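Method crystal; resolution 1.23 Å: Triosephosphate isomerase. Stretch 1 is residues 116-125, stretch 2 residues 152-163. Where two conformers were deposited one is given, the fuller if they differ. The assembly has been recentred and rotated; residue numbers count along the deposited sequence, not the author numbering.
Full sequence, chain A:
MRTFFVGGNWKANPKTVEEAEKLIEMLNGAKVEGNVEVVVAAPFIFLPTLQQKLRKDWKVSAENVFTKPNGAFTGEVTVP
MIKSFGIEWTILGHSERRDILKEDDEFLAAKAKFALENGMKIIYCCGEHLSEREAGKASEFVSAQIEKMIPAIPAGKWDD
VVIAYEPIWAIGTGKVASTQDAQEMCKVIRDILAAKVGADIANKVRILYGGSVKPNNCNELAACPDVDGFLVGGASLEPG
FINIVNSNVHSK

Stretch 1, residues 116-125: LENGMKIIYC
Stretch 2 (152-163) AIPAGKWDDVVI

Two strands of one chain, 121-125 and 161-163, lie side by side in parallel, their N-to-C directions 22° apart and their axes 4.6 Å apart at closest approach. The register pairs Ile122 with Val161, Ile123 with Val162 and Tyr124 with Ile163, at CA-CA distances of 5.2, 4.8 and 4.8 Å. Phi/psi values of -127/146 (Ile122), -111/102 (Ile123), -117/130 (Val161) and -122/141 (Val162) are extended.

Backbone hydrogen bonds fix this register. Ile122 N donates to Asp160 O (3.0 Å, 163° at the hydrogen), Val162 N to Ile122 O (2.9 Å, 161°) and Tyr124 N to Val162 O (2.8 Å, 168°). Ile122 and Val162 thus each donate through N and accept through O across the gap, the staggered pattern of parallel sheet. CA-H...O contacts supplement it: Lys121 CA to Asp160 O and Ile163 CA to Tyr124 O, both 3.3 Å, and Ile123 CA to Val162 O, 3.4 Å.

Before the strands, each stretch turns. The helix ends at Glu117; Asn118 (-104/18) leaves helical geometry, Gly119 takes positive phi (86/14), and Gly119 N donates to Leu116 O (3.1 Å). In stretch 2 a type II turn runs from Pro154 to Lys157, closed by Lys157 N to Pro154 O (3.1 Å), with Gly156 at 85/5. A 3-10 segment, 158-159, follows; Asp160 N donates to Lys157 O (2.9 Å).

Apolar packing centres on Leu116 (chi1 m, chi2 t), whose CB points toward stretch 2. Its CD1 lies 3.6 Å from Ile153 CD1 and 4.0 Å from Val161 CG2, while its CB meets Pro154 CD at 3.7 Å. On the sheet face of Ile122, Tyr124, Val161 and Ile163, Ile122 CG1 (chi1 p, chi2 t) approaches Val161 CG2 at 4.2 Å. On the other face, Ile123 CG1 (m, t) sits 4.4 Å from Val162 CB (chi1 t).

Polar side chains meet largely through water. Lys157 (m, m, t, t), its CA-to-CB bond toward stretch 1, makes a weak hydrogen bond from NZ to Leu116 O (3.0 Å). Water 1 accepts from Lys157 NZ (2.9 Å) and donates to Glu117 O (3.2 Å). Water 2 accepts from Lys157 NZ (2.8 Å) and lies 2.6 Å from Met120 O and 2.7 Å from Asp160 OD2. Lys121 (m, t, t, t) and Asp160 (chi1 m, chi2 -10°) stop short of a salt bridge, NZ to OD1 being 4.4 Å; water 3 joins them, 2.9 Å from both Lys121 NZ and Asp160 OD1.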

ATOM      1  N   LEU A 116     -13.686   3.854 -11.078  1.00  8.74           N
ATOM      2  CA  LEU A 116     -14.570   3.705 -12.245  1.00  9.01           C
ATOM      3  C   LEU A 116     -14.554   4.949 -13.111  1.00  9.93           C
ATOM      4  O   LEU A 116     -14.484   4.843 -14.352  1.00 11.97           O
ATOM      5  CB  LEU A 116     -15.983   3.356 -11.807  1.00  8.87           C
ATOM      6  CG  LEU A 116     -16.126   1.949 -11.238  1.00  8.94           C
ATOM      7  CD1 LEU A 116     -17.412   1.821 -10.475  1.00  9.32           C
ATOM      8  CD2 LEU A 116     -16.001   0.878 -12.315  1.00  9.49           C
ATOM      9  N   GLU A 117     -14.591   6.137 -12.502  1.00 10.24           N
ATOM     10  CA  GLU A 117     -14.640   7.335 -13.321  1.00 11.87           C
ATOM     11  C   GLU A 117     -13.324   7.570 -14.028  1.00 12.77           C
ATOM     12  O   GLU A 117     -13.283   8.325 -15.013  1.00 15.24           O
ATOM     13  CB  GLU A 117     -15.167   8.537 -12.520  1.00 15.99           C
ATOM     14  CG  GLU A 117     -14.212   9.102 -11.605  1.00 14.95           C
ATOM     15  CD  GLU A 117     -14.836  10.006 -10.528  1.00 17.79           C
ATOM     16  OE1 GLU A 117     -16.071  10.196 -10.475  1.00 16.93           O
ATOM     17  OE2 GLU A 117     -14.055  10.511  -9.707  1.00 21.10           O
ATOM     18  N   ASN A 118     -12.251   6.911 -13.600  1.00 11.81           N
ATOM     19  CA  ASN A 118     -10.938   7.004 -14.240  1.00 13.78           C
ATOM     20  C   ASN A 118     -10.589   5.782 -15.086  1.00 13.85           C
ATOM     21  O   ASN A 118      -9.431   5.554 -15.408  1.00 18.06           O
ATOM     22  CB  ASN A 118      -9.855   7.276 -13.187  1.00 14.19           C
ATOM     23  CG  ASN A 118      -9.867   8.704 -12.719  1.00 15.41           C
ATOM     24  OD1 ASN A 118      -9.192   9.550 -13.324  1.00 21.37           O
ATOM     25  ND2 ASN A 118     -10.642   9.020 -11.700  1.00 13.42           N
ATOM     26  N   GLY A 119     -11.596   5.001 -15.442  1.00 13.86           N
ATOM     27  CA  GLY A 119     -11.447   3.948 -16.434  1.00 16.31           C
ATOM     28  C   GLY A 119     -10.961   2.594 -15.944  1.00 14.92           C
ATOM     29  O   GLY A 119     -10.560   1.775 -16.760  1.00 18.26           O
ATOM     30  N   MET A 120     -10.974   2.366 -14.630  0.54 11.75           N
ATOM     31  CA  MET A 120     -10.734   1.058 -14.041  0.54 10.98           C
ATOM     32  C   MET A 120     -11.978   0.227 -14.062  0.54 10.31           C
ATOM     33  O   MET A 120     -13.107   0.707 -14.143  0.54  9.27           O
ATOM     34  CB  MET A 120     -10.325   1.182 -12.592  0.54 12.74           C
ATOM     35  CG  MET A 120      -9.085   1.981 -12.411  0.54 11.72           C
ATOM     36  SD  MET A 120      -7.613   1.237 -13.123  0.54 17.01           S
ATOM     37  CE  MET A 120      -7.336  -0.234 -12.147  0.54 16.57           C
ATOM     38  N   LYS A 121     -11.733  -1.056 -13.915  1.00  9.72           N
ATOM     39  CA  LYS A 121     -12.742  -2.027 -13.553  1.00  8.76           C
ATOM     40  C   LYS A 121     -12.464  -2.517 -12.151  1.00  8.16           C
ATOM     41  O   LYS A 121     -11.294  -2.558 -11.739  1.00  8.90           O
ATOM     42  CB  LYS A 121     -12.703  -3.200 -14.529  1.00 10.03           C
ATOM     43  CG  LYS A 121     -12.922  -2.794 -15.983  1.00 12.41           C
ATOM     44  CD  LYS A 121     -12.805  -3.992 -16.925  1.00 14.57           C
ATOM     45  CE  LYS A 121     -13.057  -3.605 -18.391  1.00 20.28           C
ATOM     46  NZ  LYS A 121     -13.226  -4.825 -19.210  1.00 22.06           N
ATOM     47  N   ILE A 122     -13.511  -2.877 -11.402  1.00  7.65           N
ATOM     48  CA  ILE A 122     -13.363  -3.196 -10.008  1.00  7.09           C
ATOM     49  C   ILE A 122     -13.951  -4.537  -9.641  1.00  7.58           C
ATOM     50  O   ILE A 122     -14.997  -4.943 -10.191  1.00  7.69           O
ATOM     51  CB  ILE A 122     -13.952  -2.100  -9.076  1.00  7.49           C
ATOM     52  CG1 ILE A 122     -15.472  -1.984  -9.148  1.00  8.51           C
ATOM     53  CG2 ILE A 122     -13.294  -0.749  -9.363  1.00  9.49           C
ATOM     54  CD1 ILE A 122     -16.093  -0.979  -8.162  1.00  9.21           C
ATOM     55  N   ILE A 123     -13.313  -5.203  -8.686  1.00  7.26           N
ATOM     56  CA  ILE A 123     -13.855  -6.367  -8.011  1.00  7.34           C
ATOM     57  C   ILE A 123     -14.141  -5.908  -6.592  1.00  6.81           C
ATOM     58  O   ILE A 123     -13.211  -5.741  -5.775  1.00  8.01           O
ATOM     59  CB  ILE A 123     -12.898  -7.558  -8.012  1.00  7.38           C
ATOM     60  CG1 ILE A 123     -12.506  -7.979  -9.431  1.00  8.06           C
ATOM     61  CG2 ILE A 123     -13.500  -8.731  -7.235  1.00  8.91           C
ATOM     62  CD1 ILE A 123     -11.279  -8.861  -9.482  1.00 10.37           C
ATOM     63  N   TYR A 124     -15.403  -5.633  -6.301  1.00  6.84           N
ATOM     64  CA  TYR A 124     -15.814  -5.020  -5.028  1.00  7.32           C
ATOM     65  C   TYR A 124     -16.279  -6.117  -4.075  1.00  6.87           C
ATOM     66  O   TYR A 124     -17.205  -6.877  -4.420  1.00  7.41           O
ATOM     67  CB  TYR A 124     -16.927  -4.004  -5.269  1.00  8.05           C
ATOM     68  CG  TYR A 124     -17.186  -3.090  -4.098  1.00  8.75           C
ATOM     69  CD1 TYR A 124     -18.044  -3.447  -3.092  1.00  9.60           C
ATOM     70  CD2 TYR A 124     -16.543  -1.863  -4.006  1.00  9.85           C
ATOM     71  CE1 TYR A 124     -18.299  -2.566  -2.011  1.00  9.97           C
ATOM     72  CE2 TYR A 124     -16.793  -1.006  -2.964  1.00 11.05           C
ATOM     73  CZ  TYR A 124     -17.652  -1.359  -1.972  1.00 10.06           C
ATOM     74  OH  TYR A 124     -17.878  -0.439  -0.964  1.00 12.87           O
ATOM     75  N   CYS A 125     -15.661  -6.233  -2.913  1.00  7.00           N
ATOM     76  CA  CYS A 125     -15.916  -7.326  -1.991  1.00  7.22           C
ATOM     77  C   CYS A 125     -16.822  -6.926  -0.853  1.00  7.09           C
ATOM     78  O   CYS A 125     -16.768  -5.803  -0.368  1.00  8.79           O
ATOM     79  CB  CYS A 125     -14.569  -7.800  -1.410  1.00  6.71           C
ATOM     80  SG  CYS A 125     -13.348  -8.356  -2.610  1.00  8.21           S
ATOM     81  N   ALA A 152     -22.102   4.926  -5.542  1.00 13.23           N
ATOM     82  CA  ALA A 152     -20.754   5.232  -6.013  1.00 13.19           C
ATOM     83  C   ALA A 152     -20.562   4.911  -7.487  1.00 14.31           C
ATOM     84  O   ALA A 152     -19.680   5.471  -8.131  1.00 14.82           O
ATOM     85  CB  ALA A 152     -19.722   4.501  -5.192  1.00 14.83           C
ATOM     86  N   ILE A 153     -21.373   4.004  -8.036  1.00 11.87           N
ATOM     87  CA  ILE A 153     -21.149   3.545  -9.396  1.00 10.97           C
ATOM     88  C   ILE A 153     -21.593   4.630 -10.366  1.00 11.54           C
ATOM     89  O   ILE A 153     -22.794   4.961 -10.448  1.00 12.98           O
ATOM     90  CB  ILE A 153     -21.895   2.217  -9.679  1.00 12.14           C
ATOM     91  CG1 ILE A 153     -21.598   1.162  -8.598  1.00 12.68           C
ATOM     92  CG2 ILE A 153     -21.583   1.749 -11.079  1.00 12.47           C
ATOM     93  CD1 ILE A 153     -20.117   0.955  -8.285  1.00 10.93           C
ATOM     94  N   PRO A 154     -20.684   5.225 -11.160  1.00 12.31           N
ATOM     95  CA  PRO A 154     -21.137   6.288 -12.076  1.00 14.01           C
ATOM     96  C   PRO A 154     -22.046   5.760 -13.136  1.00 13.67           C
ATOM     97  O   PRO A 154     -22.062   4.568 -13.466  1.00 14.37           O
ATOM     98  CB  PRO A 154     -19.832   6.811 -12.698  1.00 13.87           C
ATOM     99  CG  PRO A 154     -18.748   6.345 -11.784  1.00 13.82           C
ATOM    100  CD  PRO A 154     -19.231   5.052 -11.196  1.00 11.95           C
ATOM    101  N   ALA A 155     -22.830   6.684 -13.676  1.00 15.16           N
ATOM    102  CA  ALA A 155     -23.741   6.379 -14.765  1.00 15.76           C
ATOM    103  C   ALA A 155     -22.980   5.657 -15.864  1.00 15.42           C
ATOM    104  O   ALA A 155     -21.909   6.094 -16.300  1.00 17.56           O
ATOM    105  CB  ALA A 155     -24.361   7.666 -15.309  1.00 19.38           C
ATOM    106  N   GLY A 156     -23.503   4.519 -16.291  1.00 16.56           N
ATOM    107  CA  GLY A 156     -22.880   3.818 -17.401  1.00 15.64           C
ATOM    108  C   GLY A 156     -21.727   2.888 -17.069  1.00 17.06           C
ATOM    109  O   GLY A 156     -21.112   2.360 -17.995  1.00 20.18           O
ATOM    110  N   LYS A 157     -21.420   2.685 -15.787  1.00 12.98           N
ATOM    111  CA  LYS A 157     -20.232   1.939 -15.402  1.00 12.45           C
ATOM    112  C   LYS A 157     -20.495   0.548 -14.842  1.00 13.34           C
ATOM    113  O   LYS A 157     -19.543  -0.122 -14.436  1.00 11.88           O
ATOM    114  CB  LYS A 157     -19.422   2.758 -14.391  1.00 12.71           C
ATOM    115  CG  LYS A 157     -18.726   3.966 -14.963  1.00 15.84           C
ATOM    116  CD  LYS A 157     -17.634   3.567 -15.905  1.00 17.16           C
ATOM    117  CE  LYS A 157     -16.829   4.759 -16.357  1.00 18.65           C
ATOM    118  NZ  LYS A 157     -15.612   4.312 -17.071  1.00 19.72           N
ATOM    119  N   TRP A 158     -21.743   0.063 -14.874  1.00 12.91           N
ATOM    120  CA  TRP A 158     -21.990  -1.255 -14.294  1.00 12.78           C
ATOM    121  C   TRP A 158     -21.344  -2.405 -15.067  1.00 11.30           C
ATOM    122  O   TRP A 158     -21.114  -3.465 -14.505  1.00 12.01           O
ATOM    123  CB  TRP A 158     -23.480  -1.514 -14.098  1.00 14.51           C
ATOM    124  CG  TRP A 158     -24.038  -0.836 -12.864  1.00 13.63           C
ATOM    125  CD1 TRP A 158     -24.728   0.356 -12.819  1.00 15.53           C
ATOM    126  CD2 TRP A 158     -23.975  -1.322 -11.535  1.00 13.33           C
ATOM    127  NE1 TRP A 158     -25.074   0.628 -11.510  1.00 15.74           N
ATOM    128  CE2 TRP A 158     -24.634  -0.385 -10.710  1.00 14.35           C
ATOM    129  CE3 TRP A 158     -23.434  -2.464 -10.956  1.00 13.48           C
ATOM    130  CZ2 TRP A 158     -24.755  -0.561  -9.347  1.00 14.88           C
ATOM    131  CZ3 TRP A 158     -23.555  -2.638  -9.613  1.00 13.87           C
ATOM    132  CH2 TRP A 158     -24.237  -1.689  -8.812  1.00 15.52           C
ATOM    133  N   ASP A 159     -21.035  -2.199 -16.336  1.00 11.87           N
ATOM    134  CA  ASP A 159     -20.289  -3.173 -17.124  1.00 12.50           C
ATOM    135  C   ASP A 159     -18.901  -3.420 -16.567  1.00 12.08           C
ATOM    136  O   ASP A 159     -18.315  -4.455 -16.859  1.00 14.13           O
ATOM    137  CB  ASP A 159     -20.128  -2.734 -18.602  1.00 16.04           C
ATOM    138  CG  ASP A 159     -21.408  -2.756 -19.393  1.00 21.96           C
ATOM    139  OD1 ASP A 159     -22.326  -3.527 -19.082  1.00 22.07           O
ATOM    140  OD2 ASP A 159     -21.464  -2.001 -20.382  1.00 28.64           O
ATOM    141  N   ASP A 160     -18.403  -2.506 -15.735  1.00 10.28           N
ATOM    142  CA  ASP A 160     -17.047  -2.539 -15.190  1.00  9.73           C
ATOM    143  C   ASP A 160     -17.003  -2.900 -13.711  1.00  9.40           C
ATOM    144  O   ASP A 160     -15.971  -2.714 -13.073  1.00  9.93           O
ATOM    145  CB  ASP A 160     -16.413  -1.182 -15.461  1.00 11.81           C
ATOM    146  CG  ASP A 160     -16.102  -0.963 -16.928  1.00 13.98           C
ATOM    147  OD1 ASP A 160     -16.181  -1.897 -17.749  1.00 16.19           O
ATOM    148  OD2 ASP A 160     -15.761   0.182 -17.254  1.00 18.35           O
ATOM    149  N   VAL A 161     -18.090  -3.458 -13.191  1.00  9.54           N
ATOM    150  CA  VAL A 161     -18.205  -3.876 -11.812  1.00  8.82           C
ATOM    151  C   VAL A 161     -18.417  -5.373 -11.712  1.00  8.24           C
ATOM    152  O   VAL A 161     -19.304  -5.918 -12.369  1.00  9.02           O
ATOM    153  CB  VAL A 161     -19.380  -3.157 -11.111  1.00 10.14           C
ATOM    154  CG1 VAL A 161     -19.604  -3.637  -9.684  1.00 11.12           C
ATOM    155  CG2 VAL A 161     -19.168  -1.660 -11.127  1.00 11.49           C
ATOM    156  N   VAL A 162     -17.624  -6.024 -10.869  1.00  7.96           N
ATOM    157  CA  VAL A 162     -17.821  -7.402 -10.441  1.00  6.74           C
ATOM    158  C   VAL A 162     -17.924  -7.370  -8.920  1.00  6.95           C
ATOM    159  O   VAL A 162     -17.202  -6.582  -8.290  1.00  7.90           O
ATOM    160  CB  VAL A 162     -16.625  -8.269 -10.905  1.00  7.99           C
ATOM    161  CG1 VAL A 162     -16.657  -9.664 -10.322  1.00  9.51           C
ATOM    162  CG2 VAL A 162     -16.565  -8.316 -12.433  1.00  8.97           C
ATOM    163  N   ILE A 163     -18.796  -8.172  -8.326  1.00  7.30           N
ATOM    164  CA  ILE A 163     -18.945  -8.210  -6.866  1.00  6.51           C
ATOM    165  C   ILE A 163     -18.497  -9.562  -6.357  1.00  7.14           C
ATOM    166  O   ILE A 163     -18.854 -10.574  -6.951  1.00  8.42           O
ATOM    167  CB  ILE A 163     -20.427  -7.962  -6.483  1.00  7.94           C
ATOM    168  CG1 ILE A 163     -20.884  -6.581  -6.966  1.00  9.14           C
ATOM    169  CG2 ILE A 163     -20.618  -8.121  -4.984  1.00  8.31           C
ATOM    170  CD1 ILE A 163     -22.363  -6.344  -6.860  1.00  9.97           C
TER
HETATM  171  O   HOH W   1     -13.913   6.564 -17.596  1.00 29.98           O
HETATM  172  O   HOH W   2     -14.274   2.057 -15.991  1.00 18.36           O
HETATM  173  O   HOH W   3     -16.143  -4.443 -19.083  1.00 33.80           O